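Local coordinates for protein translation initiation factor eIF2B subunit epsilon (Schizosaccharomyces pombe, PDB 5B04) that forms part of eIF2B, the heterodecameric complex that catalyses exchange of GDP for GTP on the gamma subunit of translation initiation factor eIF2, at residues F57-A61 and N133-N137; S175-I179 and D217-C221; E236-Y240 and S254-G258; V287-W291 and H311-K315. All coordinates share one frame. Residue numbers count along the deposited sequence, not the author numbering.

Contact 1. Residues F57-A61 and N133-N137; sequences FLALA and NVPLN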
loop_
_atom_site.group_PDB
_atom_site.type_symbol
_atom_site.label_atom_id
_atom_site.label_comp_id
_atom_site.label_asym_id
_atom_site.label_seq_id
_atom_site.Cartn_x
_atom_site.Cartn_y
_atom_site.Cartn_z
ATOM N N PHE I 57 -49.616 -12.346 -4.488
ATOM C CA PHE I 57 -49.305 -12.352 -5.912
ATOM C C PHE I 57 -50.175 -11.359 -6.672
ATOM O O PHE I 57 -49.678 -10.577 -7.481
ATOM C CB PHE I 57 -49.482 -13.756 -6.489
ATOM C CG PHE I 57 -49.436 -13.805 -7.989
ATOM C CD1 PHE I 57 -48.245 -13.607 -8.665
ATOM C CD2 PHE I 57 -50.584 -14.055 -8.722
ATOM C CE1 PHE I 57 -48.199 -13.656 -10.046
ATOM C CE2 PHE I 57 -50.545 -14.106 -10.102
ATOM C CZ PHE I 57 -49.350 -13.907 -10.764
ATOM N N LEU I 58 -51.477 -11.400 -6.407
ATOM C CA LEU I 58 -52.418 -10.486 -7.045
ATOM C C LEU I 58 -52.152 -9.051 -6.607
ATOM O O LEU I 58 -52.330 -8.112 -7.384
ATOM C CB LEU I 58 -53.860 -10.881 -6.720
ATOM C CG LEU I 58 -54.285 -12.297 -7.112
ATOM C CD1 LEU I 58 -55.729 -12.554 -6.710
ATOM C CD2 LEU I 58 -54.084 -12.536 -8.601
ATOM N N ALA I 59 -51.722 -8.887 -5.359
ATOM C CA ALA I 59 -51.353 -7.574 -4.842
ATOM C C ALA I 59 -50.125 -7.049 -5.574
ATOM O O ALA I 59 -50.040 -5.865 -5.900
ATOM C CB ALA I 59 -51.095 -7.641 -3.345
ATOM N N LEU I 60 -49.176 -7.944 -5.830
ATOM C CA LEU I 60 -47.978 -7.608 -6.588
ATOM C C LEU I 60 -48.336 -7.213 -8.016
ATOM O O LEU I 60 -47.673 -6.371 -8.625
ATOM C CB LEU I 60 -47.003 -8.789 -6.593
ATOM C CG LEU I 60 -45.745 -8.665 -7.455
ATOM C CD1 LEU I 60 -44.853 -7.541 -6.955
ATOM C CD2 LEU I 60 -44.989 -9.982 -7.486
ATOM N N ALA I 61 -49.396 -7.820 -8.539
ATOM C CA ALA I 61 -49.840 -7.565 -9.904
ATOM C C ALA I 61 -50.581 -6.237 -10.020
ATOM O O ALA I 61 -50.700 -5.675 -11.108
ATOM C CB ALA I 61 -50.721 -8.703 -10.393
ATOM N N ASN I 133 -43.618 -14.715 -7.302
ATOM C CA ASN I 133 -43.093 -13.372 -7.121
ATOM C C ASN I 133 -42.994 -12.659 -8.465
ATOM O O ASN I 133 -42.360 -11.611 -8.578
ATOM C CB ASN I 133 -41.728 -13.407 -6.433
ATOM C CG ASN I 133 -40.769 -14.382 -7.088
ATOM O OD1 ASN I 133 -41.082 -14.986 -8.115
ATOM N ND2 ASN I 133 -39.589 -14.538 -6.499
ATOM N N VAL I 134 -43.623 -13.246 -9.480
ATOM C CA VAL I 134 -43.662 -12.657 -10.815
ATOM C C VAL I 134 -44.571 -11.435 -10.849
ATOM O O VAL I 134 -45.771 -11.541 -10.594
ATOM C CB VAL I 134 -44.156 -13.667 -11.874
ATOM C CG1 VAL I 134 -44.462 -12.960 -13.187
ATOM C CG2 VAL I 134 -43.137 -14.773 -12.082
ATOM N N PRO I 135 -43.998 -10.264 -11.161
ATOM C CA PRO I 135 -44.805 -9.055 -11.334
ATOM C C PRO I 135 -45.554 -9.084 -12.663
ATOM O O PRO I 135 -44.929 -9.133 -13.723
ATOM C CB PRO I 135 -43.766 -7.933 -11.301
ATOM C CG PRO I 135 -42.514 -8.573 -11.796
ATOM C CD PRO I 135 -42.558 -10.004 -11.333
ATOM N N LEU I 136 -46.880 -9.067 -12.604
ATOM C CA LEU I 136 -47.694 -9.148 -13.812
ATOM C C LEU I 136 -47.890 -7.785 -14.457
ATOM O O LEU I 136 -48.498 -7.680 -15.521
ATOM C CB LEU I 136 -49.057 -9.766 -13.505
ATOM C CG LEU I 136 -49.099 -11.281 -13.320
ATOM C CD1 LEU I 136 -50.538 -11.747 -13.206
ATOM C CD2 LEU I 136 -48.393 -11.976 -14.473
ATOM N N ASN I 137 -47.374 -6.750 -13.805
ATOM C CA ASN I 137 -47.563 -5.378 -14.256
ATOM C C ASN I 137 -47.122 -5.171 -15.703
ATOM O O ASN I 137 -47.869 -4.620 -16.509
ATOM C CB ASN I 137 -46.814 -4.418 -13.330
ATOM C CG ASN I 137 -47.270 -2.984 -13.488
ATOM O OD1 ASN I 137 -46.890 -2.302 -14.435
ATOM N ND2 ASN I 137 -48.098 -2.519 -12.558
#
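Apolar side-chain contacts dominate where the last turn of helix 50-61 meets the loop leading into helix 137-147. Phe57 CZ lies 3.5 Å from Leu136 CD1, and Ala61 CB is 3.7 Å from Leu136 CB. The small Ala61 lets the backbones close in: the CA atoms of Ala61 and Leu136 are 4.7 Å apart, against 6.4 Å for the CA atoms of Phe57 and Asn133. Helix 50-61 belongs to a beta-alpha-beta unit of the nucleotidyl-transferase-like, GT-A-type domain, linking the parallel strands 19-23 and 65-70; Ala61 and Leu136 both also touch Ile124 of neighbouring strand 123-127. A second group of contacts sets hydrocarbon against loop backbone. Leu60 CD2 approaches Asn133 O at 3.3 Å and Val134 O at 3.6 Å, while Phe57 CE1 is 3.3 Å from Val134 O. These are van der Waals approaches. The CA-to-CB bond of Asn133 points away from the helix, and its ND2 hydrogen-bonds to Tyr293 O.

Contact 2. Residues S175-I179 and D217-C221; sequences SVFVI and DLIDC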
loop_
_atom_site.group_PDB
_atom_site.type_symbol
_atom_site.label_atom_id
_atom_site.label_comp_id
_atom_site.label_asym_id
_atom_site.label_seq_id
_atom_site.Cartn_x
_atom_site.Cartn_y
_atom_site.Cartn_z
ATOM N N SER I 175 -46.549 -29.263 -21.195
ATOM C CA SER I 175 -47.281 -29.020 -22.431
ATOM C C SER I 175 -46.355 -28.513 -23.531
ATOM O O SER I 175 -45.328 -27.893 -23.252
ATOM C CB SER I 175 -48.410 -28.013 -22.196
ATOM O OG SER I 175 -49.241 -28.413 -21.120
ATOM N N VAL I 176 -46.721 -28.781 -24.780
ATOM C CA VAL I 176 -45.955 -28.285 -25.918
ATOM C C VAL I 176 -46.572 -27.008 -26.473
ATOM O O VAL I 176 -47.736 -26.991 -26.874
ATOM C CB VAL I 176 -45.864 -29.328 -27.047
ATOM C CG1 VAL I 176 -45.177 -28.729 -28.266
ATOM C CG2 VAL I 176 -45.119 -30.562 -26.572
ATOM N N PHE I 177 -45.784 -25.940 -26.489
ATOM C CA PHE I 177 -46.215 -24.673 -27.062
ATOM C C PHE I 177 -45.491 -24.406 -28.375
ATOM O O PHE I 177 -44.297 -24.677 -28.499
ATOM C CB PHE I 177 -45.964 -23.519 -26.086
ATOM C CG PHE I 177 -46.889 -23.504 -24.901
ATOM C CD1 PHE I 177 -46.695 -24.372 -23.840
ATOM C CD2 PHE I 177 -47.941 -22.606 -24.841
ATOM C CE1 PHE I 177 -47.543 -24.353 -22.747
ATOM C CE2 PHE I 177 -48.790 -22.581 -23.751
ATOM C CZ PHE I 177 -48.591 -23.456 -22.703
ATOM N N VAL I 178 -46.219 -23.884 -29.356
ATOM C CA VAL I 178 -45.605 -23.421 -30.594
ATOM C C VAL I 178 -45.908 -21.940 -30.760
ATOM O O VAL I 178 -47.047 -21.553 -31.024
ATOM C CB VAL I 178 -46.104 -24.203 -31.819
ATOM C CG1 VAL I 178 -45.485 -23.643 -33.090
ATOM C CG2 VAL I 178 -45.783 -25.682 -31.670
ATOM N N ILE I 179 -44.882 -21.113 -30.595
ATOM C CA ILE I 179 -45.074 -19.674 -30.485
ATOM C C ILE I 179 -44.365 -18.897 -31.590
ATOM O O ILE I 179 -43.251 -19.238 -31.987
ATOM C CB ILE I 179 -44.574 -19.164 -29.118
ATOM C CG1 ILE I 179 -44.810 -20.217 -28.033
ATOM C CG2 ILE I 179 -45.249 -17.857 -28.755
ATOM C CD1 ILE I 179 -44.380 -19.780 -26.651
ATOM N N ASP I 217 -40.001 -26.796 -23.100
ATOM C CA ASP I 217 -39.243 -26.375 -21.928
ATOM C C ASP I 217 -40.051 -25.439 -21.035
ATOM O O ASP I 217 -39.527 -24.893 -20.066
ATOM C CB ASP I 217 -37.946 -25.684 -22.355
ATOM C CG ASP I 217 -38.196 -24.422 -23.159
ATOM O OD1 ASP I 217 -38.995 -24.476 -24.116
ATOM O OD2 ASP I 217 -37.600 -23.375 -22.830
ATOM N N LEU I 218 -41.324 -25.256 -21.360
ATOM C CA LEU I 218 -42.149 -24.289 -20.647
ATOM C C LEU I 218 -42.988 -24.918 -19.540
ATOM O O LEU I 218 -43.487 -26.035 -19.677
ATOM C CB LEU I 218 -43.064 -23.554 -21.629
ATOM C CG LEU I 218 -42.355 -22.707 -22.685
ATOM C CD1 LEU I 218 -43.364 -21.957 -23.542
ATOM C CD2 LEU I 218 -41.380 -21.743 -22.026
ATOM N N ILE I 219 -43.130 -24.188 -18.438
ATOM C CA ILE I 219 -44.045 -24.568 -17.371
ATOM C C ILE I 219 -45.362 -23.819 -17.538
ATOM O O ILE I 219 -45.399 -22.589 -17.471
ATOM C CB ILE I 219 -43.461 -24.276 -15.975
ATOM C CG1 ILE I 219 -42.357 -25.278 -15.638
ATOM C CG2 ILE I 219 -44.554 -24.331 -14.918
ATOM C CD1 ILE I 219 -41.831 -25.152 -14.222
ATOM N N ASP I 220 -46.439 -24.562 -17.767
ATOM C CA ASP I 220 -47.755 -23.958 -17.922
ATOM C C ASP I 220 -48.341 -23.631 -16.554
ATOM O O ASP I 220 -48.978 -24.473 -15.921
ATOM C CB ASP I 220 -48.687 -24.885 -18.704
ATOM C CG ASP I 220 -50.009 -24.228 -19.053
ATOM O OD1 ASP I 220 -50.126 -22.994 -18.898
ATOM O OD2 ASP I 220 -50.932 -24.947 -19.493
ATOM N N CYS I 221 -48.116 -22.400 -16.105
ATOM C CA CYS I 221 -48.569 -21.960 -14.790
ATOM C C CYS I 221 -50.086 -21.851 -14.726
ATOM O O CYS I 221 -50.670 -21.875 -13.643
ATOM C CB CYS I 221 -47.938 -20.612 -14.436
ATOM S SG CYS I 221 -46.165 -20.507 -14.767
#
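The axes of strands 175-179 and 218-221 approach to 7.5 Å at an angle of 104°, almost perpendicular, and the nearest CA atoms, those of Ser175 and Asp220, are 6.8 Å apart. At this angle the segments cannot pair as neighbouring strands, so side chains fill the gap. Phe177, Ile179, Leu218 and Asp220 all direct their CA-to-CB bonds toward the opposite segment. Leu218 CD1 touches both Phe177 CB (4.0 Å) and Ile179 CD1 (3.9 Å). Phe177 CZ lies 4.0 Å from Asp220 CG, with the carboxylate at the ring edge; Asp220 also forms a salt bridge with Arg244. The Phe177 ring packs edge-to-face with Tyr189 of strand 186-191. In the mixed sheet of the nucleotidyl-transferase-like, GT-A-type domain, strand 175-179 pairs antiparallel with an earlier part of strand 212-226, which beyond this pairing runs across it. From strand 260-266, Cys263 touches Phe177 and Ile179, and Val265 touches Leu218.

Contact 3. Residues E236-Y240 and S254-G258; sequences ENFDY and SDLLG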
loop_
_atom_site.group_PDB
_atom_site.type_symbol
_atom_site.label_atom_id
_atom_site.label_comp_id
_atom_site.label_asym_id
_atom_site.label_seq_id
_atom_site.Cartn_x
_atom_site.Cartn_y
_atom_site.Cartn_z
ATOM N N GLU I 236 -71.441 -17.906 -24.859
ATOM C CA GLU I 236 -71.638 -18.220 -26.267
ATOM C C GLU I 236 -71.218 -19.660 -26.538
ATOM O O GLU I 236 -71.907 -20.398 -27.242
ATOM C CB GLU I 236 -70.851 -17.252 -27.153
ATOM C CG GLU I 236 -71.037 -17.475 -28.646
ATOM C CD GLU I 236 -70.425 -16.368 -29.482
ATOM O OE1 GLU I 236 -69.854 -16.673 -30.550
ATOM O OE2 GLU I 236 -70.517 -15.192 -29.073
ATOM N N ASN I 237 -70.084 -20.054 -25.970
ATOM C CA ASN I 237 -69.622 -21.433 -26.051
ATOM C C ASN I 237 -69.838 -22.145 -24.722
ATOM O O ASN I 237 -68.951 -22.187 -23.870
ATOM C CB ASN I 237 -68.151 -21.488 -26.455
ATOM C CG ASN I 237 -67.887 -20.798 -27.776
ATOM O OD1 ASN I 237 -67.862 -19.571 -27.852
ATOM N ND2 ASN I 237 -67.693 -21.585 -28.828
ATOM N N PHE I 238 -71.032 -22.702 -24.560
ATOM C CA PHE I 238 -71.452 -23.310 -23.304
ATOM C C PHE I 238 -70.921 -24.729 -23.130
ATOM O O PHE I 238 -71.123 -25.351 -22.086
ATOM C CB PHE I 238 -72.980 -23.309 -23.218
ATOM C CG PHE I 238 -73.656 -23.689 -24.505
ATOM C CD1 PHE I 238 -73.878 -25.018 -24.820
ATOM C CD2 PHE I 238 -74.064 -22.717 -25.405
ATOM C CE1 PHE I 238 -74.499 -25.372 -26.003
ATOM C CE2 PHE I 238 -74.683 -23.064 -26.591
ATOM C CZ PHE I 238 -74.900 -24.395 -26.889
ATOM N N ASP I 239 -70.246 -25.240 -24.154
ATOM C CA ASP I 239 -69.687 -26.586 -24.100
ATOM C C ASP I 239 -68.291 -26.578 -23.487
ATOM O O ASP I 239 -67.723 -27.632 -23.201
ATOM C CB ASP I 239 -69.642 -27.205 -25.498
ATOM C CG ASP I 239 -68.741 -26.437 -26.444
ATOM O OD1 ASP I 239 -68.663 -25.197 -26.314
ATOM O OD2 ASP I 239 -68.111 -27.072 -27.316
ATOM N N TYR I 240 -67.745 -25.383 -23.283
ATOM C CA TYR I 240 -66.394 -25.237 -22.754
ATOM C C TYR I 240 -66.363 -25.343 -21.233
ATOM O O TYR I 240 -67.084 -24.629 -20.535
ATOM C CB TYR I 240 -65.789 -23.902 -23.195
ATOM C CG TYR I 240 -65.445 -23.834 -24.667
ATOM C CD1 TYR I 240 -65.496 -24.970 -25.466
ATOM C CD2 TYR I 240 -65.058 -22.637 -25.254
ATOM C CE1 TYR I 240 -65.180 -24.912 -26.810
ATOM C CE2 TYR I 240 -64.740 -22.570 -26.596
ATOM C CZ TYR I 240 -64.802 -23.710 -27.369
ATOM O OH TYR I 240 -64.485 -23.648 -28.706
ATOM N N SER I 254 -60.179 -22.858 -34.364
ATOM C CA SER I 254 -61.174 -21.926 -34.891
ATOM C C SER I 254 -62.608 -22.350 -34.573
ATOM O O SER I 254 -63.542 -21.965 -35.276
ATOM C CB SER I 254 -61.004 -21.750 -36.404
ATOM O OG SER I 254 -59.723 -21.232 -36.717
ATOM N N ASP I 255 -62.779 -23.142 -33.517
ATOM C CA ASP I 255 -64.111 -23.421 -32.992
ATOM C C ASP I 255 -64.678 -22.103 -32.492
ATOM O O ASP I 255 -65.844 -21.779 -32.718
ATOM C CB ASP I 255 -64.068 -24.464 -31.874
ATOM C CG ASP I 255 -65.450 -24.933 -31.459
ATOM O OD1 ASP I 255 -66.372 -24.887 -32.299
ATOM O OD2 ASP I 255 -65.614 -25.346 -30.292
ATOM N N LEU I 256 -63.821 -21.281 -31.916
ATOM C CA LEU I 256 -64.209 -19.931 -31.583
ATOM C C LEU I 256 -63.590 -19.077 -32.651
ATOM O O LEU I 256 -62.398 -19.054 -32.807
ATOM C CB LEU I 256 -63.654 -19.549 -30.224
ATOM C CG LEU I 256 -64.110 -18.230 -29.633
ATOM C CD1 LEU I 256 -65.607 -18.252 -29.465
ATOM C CD2 LEU I 256 -63.452 -17.980 -28.301
ATOM N N LEU I 257 -64.405 -18.365 -33.398
ATOM C CA LEU I 257 -63.938 -17.733 -34.605
ATOM C C LEU I 257 -62.904 -16.660 -34.403
ATOM O O LEU I 257 -63.030 -15.815 -33.537
ATOM C CB LEU I 257 -65.115 -17.110 -35.316
ATOM C CG LEU I 257 -65.733 -17.944 -36.421
ATOM C CD1 LEU I 257 -66.736 -18.928 -35.847
ATOM C CD2 LEU I 257 -66.401 -17.014 -37.413
ATOM N N GLY I 258 -61.884 -16.679 -35.239
ATOM C CA GLY I 258 -61.068 -15.513 -35.465
ATOM C C GLY I 258 -60.492 -14.838 -34.251
ATOM O O GLY I 258 -60.518 -13.628 -34.159
#
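Tyr240 extends its ring toward Asp255 and Leu256, where its hydroxyl donates a hydrogen bond to the carboxylate: OH to Asp255 OD2 is 2.6 Å. This tyrosine–carboxylate bond bridges the two loops that flank helix 243-252, segment 236-240 running into it and segment 254-258 out of it. The first loop is shaped by a type I beta turn from Asn237 to Tyr240, closed by a weak bond from Tyr240 N to Asn237 O at 3.5 Å. Asn237 is also the first residue to leave helical angles after helix 229-236, so the turn redirects the chain immediately. Arg111 of helix 108-115 hydrogen-bonds to the carbonyl oxygens of Asn237 and Tyr240, at both ends of the turn.

Leu256 packs against Asn237, its CD1 lying 3.8 Å from Asn237 CG, and beyond the two segments onto Leu233 of helix 229-236 and Phe247 and Val251 of helix 243-252. Toward solvent the chemistry is less favourable, because two like charges approach, Asp239 OD2 standing 4.3 Å from Asp255 OD2. The tyrosine bond probably helps to offset this by engaging the same Asp255 oxygen, which lies at the edge of the ring and near its plane, with an angle of about 118° measured from Tyr240 CZ and OH to Asp255 OD2.

Contact 4. Residues V287-W291 and H311-K315; sequences VLSRW and HQIYK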
loop_
_atom_site.group_PDB
_atom_site.type_symbol
_atom_site.label_atom_id
_atom_site.label_comp_id
_atom_site.label_asym_id
_atom_site.label_seq_id
_atom_site.Cartn_x
_atom_site.Cartn_y
_atom_site.Cartn_z
ATOM N N VAL I 287 -40.115 -22.954 -1.762
ATOM C CA VAL I 287 -40.376 -21.779 -0.938
ATOM C C VAL I 287 -39.331 -21.655 0.171
ATOM O O VAL I 287 -38.915 -20.549 0.524
ATOM C CB VAL I 287 -41.798 -21.824 -0.328
ATOM C CG1 VAL I 287 -41.983 -20.730 0.715
ATOM C CG2 VAL I 287 -42.844 -21.693 -1.424
ATOM N N LEU I 288 -38.895 -22.790 0.707
ATOM C CA LEU I 288 -37.861 -22.792 1.738
ATOM C C LEU I 288 -36.518 -22.399 1.132
ATOM O O LEU I 288 -35.704 -21.737 1.776
ATOM C CB LEU I 288 -37.776 -24.154 2.425
ATOM C CG LEU I 288 -38.563 -24.246 3.736
ATOM C CD1 LEU I 288 -40.040 -23.952 3.515
ATOM C CD2 LEU I 288 -38.378 -25.607 4.387
ATOM N N SER I 289 -36.286 -22.817 -0.107
ATOM C CA SER I 289 -35.257 -22.191 -0.921
ATOM C C SER I 289 -35.821 -20.832 -1.315
ATOM O O SER I 289 -37.027 -20.688 -1.486
ATOM C CB SER I 289 -34.909 -23.040 -2.143
ATOM O OG SER I 289 -34.514 -24.346 -1.758
ATOM N N ARG I 290 -34.964 -19.831 -1.458
ATOM C CA ARG I 290 -35.437 -18.451 -1.549
ATOM C C ARG I 290 -36.047 -18.064 -2.901
ATOM O O ARG I 290 -36.088 -16.884 -3.243
ATOM C CB ARG I 290 -34.282 -17.503 -1.226
ATOM C CG ARG I 290 -33.430 -17.957 -0.056
ATOM C CD ARG I 290 -34.088 -17.620 1.265
ATOM N NE ARG I 290 -34.019 -16.191 1.548
ATOM C CZ ARG I 290 -34.568 -15.615 2.610
ATOM N NH1 ARG I 290 -35.232 -16.351 3.489
ATOM N NH2 ARG I 290 -34.455 -14.307 2.793
ATOM N N TRP I 291 -36.536 -19.046 -3.654
ATOM C CA TRP I 291 -36.986 -18.813 -5.029
ATOM C C TRP I 291 -38.146 -17.827 -5.159
ATOM O O TRP I 291 -38.256 -17.127 -6.166
ATOM C CB TRP I 291 -37.382 -20.137 -5.686
ATOM C CG TRP I 291 -36.211 -20.987 -6.064
ATOM C CD1 TRP I 291 -35.763 -22.100 -5.416
ATOM C CD2 TRP I 291 -35.328 -20.786 -7.175
ATOM N NE1 TRP I 291 -34.660 -22.609 -6.057
ATOM C CE2 TRP I 291 -34.373 -21.820 -7.140
ATOM C CE3 TRP I 291 -35.255 -19.834 -8.195
ATOM C CZ2 TRP I 291 -33.356 -21.929 -8.085
ATOM C CZ3 TRP I 291 -34.245 -19.943 -9.134
ATOM C CH2 TRP I 291 -33.309 -20.982 -9.072
ATOM N N HIS I 311 -28.073 -23.142 5.727
ATOM C CA HIS I 311 -28.634 -24.396 5.227
ATOM C C HIS I 311 -30.160 -24.378 5.282
ATOM O O HIS I 311 -30.798 -25.413 5.479
ATOM C CB HIS I 311 -28.077 -25.589 6.005
ATOM C CG HIS I 311 -26.591 -25.554 6.167
ATOM N ND1 HIS I 311 -25.978 -25.119 7.322
ATOM C CD2 HIS I 311 -25.593 -25.882 5.312
ATOM C CE1 HIS I 311 -24.666 -25.191 7.176
ATOM N NE2 HIS I 311 -24.407 -25.649 5.965
ATOM N N GLN I 312 -30.724 -23.185 5.102
ATOM C CA GLN I 312 -32.168 -22.989 4.994
ATOM C C GLN I 312 -32.944 -23.534 6.190
ATOM O O GLN I 312 -33.881 -24.314 6.029
ATOM C CB GLN I 312 -32.687 -23.626 3.702
ATOM C CG GLN I 312 -32.096 -23.020 2.438
ATOM C CD GLN I 312 -31.393 -24.045 1.573
ATOM O OE1 GLN I 312 -30.852 -25.030 2.076
ATOM N NE2 GLN I 312 -31.394 -23.818 0.265
ATOM N N ILE I 313 -32.553 -23.115 7.388
ATOM C CA ILE I 313 -33.273 -23.492 8.599
ATOM C C ILE I 313 -34.047 -22.298 9.147
ATOM O O ILE I 313 -33.462 -21.274 9.499
ATOM C CB ILE I 313 -32.323 -24.035 9.680
ATOM C CG1 ILE I 313 -31.740 -25.379 9.241
ATOM C CG2 ILE I 313 -33.052 -24.182 11.006
ATOM C CD1 ILE I 313 -30.778 -25.986 10.237
ATOM N N TYR I 314 -35.367 -22.437 9.213
ATOM C CA TYR I 314 -36.235 -21.343 9.630
ATOM C C TYR I 314 -36.845 -21.604 11.004
ATOM O O TYR I 314 -37.618 -22.544 11.181
ATOM C CB TYR I 314 -37.344 -21.120 8.599
ATOM C CG TYR I 314 -36.842 -20.765 7.215
ATOM C CD1 TYR I 314 -36.418 -21.751 6.334
ATOM C CD2 TYR I 314 -36.802 -19.444 6.789
ATOM C CE1 TYR I 314 -35.961 -21.431 5.069
ATOM C CE2 TYR I 314 -36.349 -19.115 5.524
ATOM C CZ TYR I 314 -35.930 -20.112 4.670
ATOM O OH TYR I 314 -35.478 -19.789 3.411
ATOM N N LYS I 315 -36.492 -20.764 11.971
ATOM C CA LYS I 315 -37.000 -20.902 13.331
ATOM C C LYS I 315 -37.718 -19.644 13.799
ATOM O O LYS I 315 -37.235 -18.530 13.598
ATOM C CB LYS I 315 -35.862 -21.227 14.301
ATOM C CG LYS I 315 -35.330 -22.647 14.211
ATOM C CD LYS I 315 -34.101 -22.821 15.091
ATOM C CE LYS I 315 -34.375 -22.375 16.520
ATOM N NZ LYS I 315 -33.162 -22.474 17.379
#
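Segment 311-315 enters the first strands of the left-handed beta-helix (LbH) domain, and here it meets the C-terminal end of helix 277-288. The closest CA atoms, those of Leu288 and Gln312, are 6.6 Å apart. Gln312, with a positive phi of 56°, directs its side chain toward the helix end and brings CG to 3.9 Å from Leu288 O. Ile313 then points the other way, in the alternation expected as the chain extends into strand 313-315.

Tyr314 turns back toward the helix and has the largest covered area of any residue here, 80 Å². Its CE1 packs 4.1 Å from Leu288 CG, and both residues touch Leu332 of the adjacent coil strand 332-333. The ring also stands edge-to-face with Tyr308 of strand 307-309, while backbone bonds to Thr331 and Ile333 hold Tyr314 in the sheet. Arg290 brings CD to 3.4 Å from Tyr314 OH; its NH1 gives that hydroxyl a weak, long hydrogen bond, also 3.4 Å, although the placement of NH1 is less certain. The stronger partner of this guanidinium is Asp298, and its NH2 bonds to Leu336 O of the beta subunit, so the junction also borders a subunit interface.

Leu288 is the last helical residue, and its carbonyl accepts a hydrogen bond from the beta-helix side: Tyr314 OH donates to Leu288 O at 2.6 Å, with a CZ–OH–O angle near 112°.

Overall arrangement
Contacts 1, 2 and 4 are buried, whereas contact 3 is partly exposed at the periphery, its centre about 29 Å from that of the chain. Contacts 1 and 2 share strand 212-226: side chains of contact 1 rest on Ile223 and Ile225, just beyond the part of the strand used by contact 2. Both rely mainly on apolar contact between their segments, while contacts 3 and 4 each add a tyrosine hydroxyl bond, to a carboxylate near the surface and to a helix-end carbonyl respectively. Contact 4 joins the N-terminal part to the beta-helix and touches contact 1 through Asn133 ND2 and Trp291 O, 2.9 Å apart. Contacts 3 and 4 lie about 45 Å apart between centres, on opposite sides of the chain's centre.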